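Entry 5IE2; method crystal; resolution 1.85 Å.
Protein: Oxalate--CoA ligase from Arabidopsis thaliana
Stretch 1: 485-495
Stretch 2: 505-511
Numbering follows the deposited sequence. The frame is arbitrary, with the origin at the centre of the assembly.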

# COMPACT_ATOMS: atom_id res chain seq x y z
N LYS A 485 -2.31 9.91 -29.66
CA LYS A 485 -1.86 10.16 -31.02
C LYS A 485 -0.89 9.05 -31.48
O LYS A 485 -0.78 8.76 -32.68
CB LYS A 485 -1.17 11.54 -31.11
CG LYS A 485 -1.03 12.08 -32.55
CD LYS A 485 -2.41 12.32 -33.14
CE LYS A 485 -2.40 12.51 -34.66
NZ LYS A 485 -3.74 12.15 -35.24
N ARG A 486 -0.23 8.43 -30.51
CA ARG A 486 0.63 7.29 -30.77
C ARG A 486 0.34 6.17 -29.78
O ARG A 486 0.07 6.43 -28.59
CB ARG A 486 2.09 7.72 -30.70
CG ARG A 486 2.52 8.54 -31.93
CD ARG A 486 3.97 8.98 -31.83
NE ARG A 486 4.86 8.04 -32.50
CZ ARG A 486 6.18 7.97 -32.30
NH1 ARG A 486 6.77 8.79 -31.43
NH2 ARG A 486 6.90 7.07 -32.97
N VAL A 487 0.36 4.93 -30.30
CA VAL A 487 0.16 3.70 -29.51
C VAL A 487 1.40 2.82 -29.63
O VAL A 487 1.70 2.33 -30.73
CB VAL A 487 -1.08 2.90 -30.00
CG1 VAL A 487 -1.23 1.54 -29.24
CG2 VAL A 487 -2.35 3.75 -29.96
N PHE A 488 2.12 2.61 -28.53
CA PHE A 488 3.29 1.74 -28.52
C PHE A 488 2.91 0.35 -28.09
O PHE A 488 2.21 0.15 -27.10
CB PHE A 488 4.37 2.32 -27.62
CG PHE A 488 4.86 3.66 -28.07
CD1 PHE A 488 5.84 3.75 -29.05
CD2 PHE A 488 4.32 4.83 -27.55
CE1 PHE A 488 6.29 4.99 -29.49
CE2 PHE A 488 4.76 6.09 -27.99
CZ PHE A 488 5.75 6.16 -28.96
N ILE A 489 3.32 -0.64 -28.87
CA ILE A 489 2.89 -1.98 -28.56
C ILE A 489 4.05 -2.73 -28.00
O ILE A 489 5.18 -2.67 -28.54
CB ILE A 489 2.30 -2.63 -29.76
CG1 ILE A 489 1.05 -1.83 -30.10
CG2 ILE A 489 2.01 -4.10 -29.45
CD1 ILE A 489 0.44 -2.19 -31.32
N THR A 490 3.82 -3.37 -26.87
CA THR A 490 4.92 -3.95 -26.17
C THR A 490 4.55 -5.21 -25.41
O THR A 490 3.38 -5.55 -25.28
CB THR A 490 5.53 -2.90 -25.25
OG1 THR A 490 6.65 -3.48 -24.57
CG2 THR A 490 4.47 -2.34 -24.23
N ASP A 491 5.56 -5.93 -24.95
CA ASP A 491 5.38 -7.21 -24.28
C ASP A 491 5.47 -7.06 -22.76
O ASP A 491 5.08 -7.95 -21.99
CB ASP A 491 6.45 -8.20 -24.79
CG ASP A 491 7.90 -7.71 -24.56
OD1 ASP A 491 8.19 -6.50 -24.72
OD2 ASP A 491 8.77 -8.56 -24.27
N ASN A 492 5.97 -5.90 -22.33
CA ASN A 492 6.17 -5.64 -20.92
C ASN A 492 6.19 -4.17 -20.51
O ASN A 492 6.76 -3.31 -21.20
CB ASN A 492 7.47 -6.30 -20.48
CG ASN A 492 7.56 -6.44 -18.98
OD1 ASN A 492 8.25 -5.66 -18.31
ND2 ASN A 492 6.83 -7.41 -18.42
N LEU A 493 5.56 -3.87 -19.37
CA LEU A 493 5.67 -2.54 -18.80
C LEU A 493 6.35 -2.62 -17.44
O LEU A 493 6.03 -3.50 -16.63
CB LEU A 493 4.31 -1.84 -18.60
CG LEU A 493 3.37 -1.10 -19.57
CD1 LEU A 493 4.17 -0.40 -20.66
CD2 LEU A 493 2.32 -1.98 -20.16
N PRO A 494 7.27 -1.68 -17.17
CA PRO A 494 7.86 -1.57 -15.83
C PRO A 494 6.81 -1.24 -14.74
O PRO A 494 5.96 -0.34 -14.90
CB PRO A 494 8.87 -0.43 -15.99
CG PRO A 494 8.39 0.34 -17.21
CD PRO A 494 7.83 -0.70 -18.11
N LYS A 495 6.88 -1.97 -13.63
CA LYS A 495 6.11 -1.58 -12.44
C LYS A 495 6.98 -1.60 -11.19
O LYS A 495 7.98 -2.32 -11.12
CB LYS A 495 4.85 -2.44 -12.24
CG LYS A 495 4.93 -3.90 -12.56
CD LYS A 495 3.49 -4.40 -12.84
CE LYS A 495 3.42 -5.91 -13.14
NZ LYS A 495 3.54 -6.75 -11.90
N ILE A 505 8.25 6.85 -16.39
CA ILE A 505 9.21 5.84 -16.82
C ILE A 505 8.81 5.24 -18.16
O ILE A 505 9.65 5.03 -19.04
CB ILE A 505 9.34 4.72 -15.79
CG1 ILE A 505 10.21 5.18 -14.64
CG2 ILE A 505 9.95 3.47 -16.42
CD1 ILE A 505 9.48 6.05 -13.68
N VAL A 506 7.52 4.97 -18.31
CA VAL A 506 6.99 4.45 -19.56
C VAL A 506 7.26 5.43 -20.68
O VAL A 506 7.73 5.06 -21.77
CB VAL A 506 5.46 4.18 -19.48
CG1 VAL A 506 4.91 3.78 -20.83
CG2 VAL A 506 5.14 3.12 -18.44
N ALA A 507 7.00 6.70 -20.39
CA ALA A 507 7.14 7.77 -21.37
C ALA A 507 8.56 7.85 -21.86
O ALA A 507 8.80 7.77 -23.08
CB ALA A 507 6.71 9.09 -20.80
N GLN A 508 9.50 8.04 -20.93
CA GLN A 508 10.93 8.04 -21.30
C GLN A 508 11.32 6.80 -22.10
O GLN A 508 12.02 6.90 -23.11
CB GLN A 508 11.81 8.17 -20.07
CG GLN A 508 11.82 9.57 -19.51
CD GLN A 508 12.61 9.67 -18.23
OE1 GLN A 508 13.31 8.73 -17.84
NE2 GLN A 508 12.50 10.81 -17.56
N HIS A 509 10.86 5.64 -21.65
CA HIS A 509 11.22 4.42 -22.35
C HIS A 509 10.76 4.41 -23.81
O HIS A 509 11.51 3.98 -24.68
CB HIS A 509 10.66 3.21 -21.62
CG HIS A 509 10.84 1.93 -22.37
ND1 HIS A 509 11.74 1.80 -23.40
CD2 HIS A 509 10.26 0.72 -22.22
CE1 HIS A 509 11.69 0.57 -23.88
NE2 HIS A 509 10.80 -0.10 -23.18
N PHE A 510 9.55 4.88 -24.11
CA PHE A 510 9.17 4.81 -25.53
C PHE A 510 9.58 6.05 -26.31
O PHE A 510 9.29 6.14 -27.51
CB PHE A 510 7.67 4.56 -25.67
CG PHE A 510 7.29 3.15 -25.34
CD1 PHE A 510 7.56 2.12 -26.22
CD2 PHE A 510 6.71 2.84 -24.12
CE1 PHE A 510 7.24 0.80 -25.91
CE2 PHE A 510 6.38 1.53 -23.79
CZ PHE A 510 6.65 0.51 -24.70
N LEU A 511 10.28 6.98 -25.68
CA LEU A 511 10.79 8.13 -26.42
C LEU A 511 12.32 8.26 -26.38
O LEU A 511 12.94 8.71 -27.35
CB LEU A 511 10.14 9.41 -25.91
CG LEU A 511 8.63 9.41 -26.11
CD1 LEU A 511 8.04 10.65 -25.49
CD2 LEU A 511 8.31 9.34 -27.60

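Two phenylalanines meet here in a reciprocal arrangement in which each ring has the other residue's beta carbon over one face, while the rings themselves barely overlap. The planes of Phe488 and Phe510 lie near parallel, at 22°, but they are slid apart, with centroids 5.0 Å from each other. With this offset, a methylene lies over one face of each ring. Phe488 CB sits 3.7 Å from the centroid of the Phe510 ring, 21° off the normal, and Phe510 CB sits 3.7 Å from the centroid of the Phe488 ring, only 7° off the normal. Both are CH-pi contacts, in which weakly polarised C-H groups face the electron-rich pi cloud. The pair illustrates a general principle: aromatic side chains need not stack ring on ring to pack well, because an offset pair can exchange ring-ring overlap for two aliphatic contacts.

The backbone makes this possible by bringing a strand and its following loop alongside a helix. Phe488 lies in the strand that includes residues 487-489, while Ile505 to His509 belong to a helix that begins earlier in the chain. The two stretches run in opposite senses, as the register makes plain: Phe488 CA is 7.3 Å from Phe510 CA, and Pro494 CA is 7.1 Å from Val506 CA. The alternation of the extended chain carries on just past the strand: Phe488 and, in the loop that follows, Thr490 direct their CA-to-CB bonds toward the helix, whereas Ile489, between them, points away. The helix keeps its shape through its own backbone hydrogen bonds, among them His509 N to Ile505 O at 2.9 Å and Phe510 N to Val506 O at 3.0 Å. The four-residue spacing of the second brings Val506 and Phe510 one turn apart, and both reach Leu493.

Phe510, with the largest area covered of any residue in the contact, gathers neighbours around its ring. Besides Phe488 over one face, Leu493 CD1 approaches at the edge, near the ring plane, 4.3 Å from Phe510 CE2. Thr490 CG2 lies 3.6 Å from Phe510 CZ.

Farther along, the contact becomes mainly aliphatic. The CA-to-CB bond of Leu493 points sideways, yet its end comes nearer, and Leu493 CD1 lies 4.2 Å from Val506 CG1. Pro494 follows, its CA-to-CB bond pointing toward the helix: Pro494 CG packs 3.6 Å from Ile505 CG2 and, more loosely, 4.5 Å from Val506 CG2. At the other end, Leu511 CD2 lies 4.3 Å from Phe488 CZ and 4.2 Å from Arg486 NH1, so one methyl borders both an aromatic ring and a guanidinium.

No hydrogen bond links the two stretches. The 428 Å² buried between them, both sides summed, comes with apolar and CH-pi contacts, while the backbone hydrogen bonds within the helix set the spacing of the residues that meet the loop and strand.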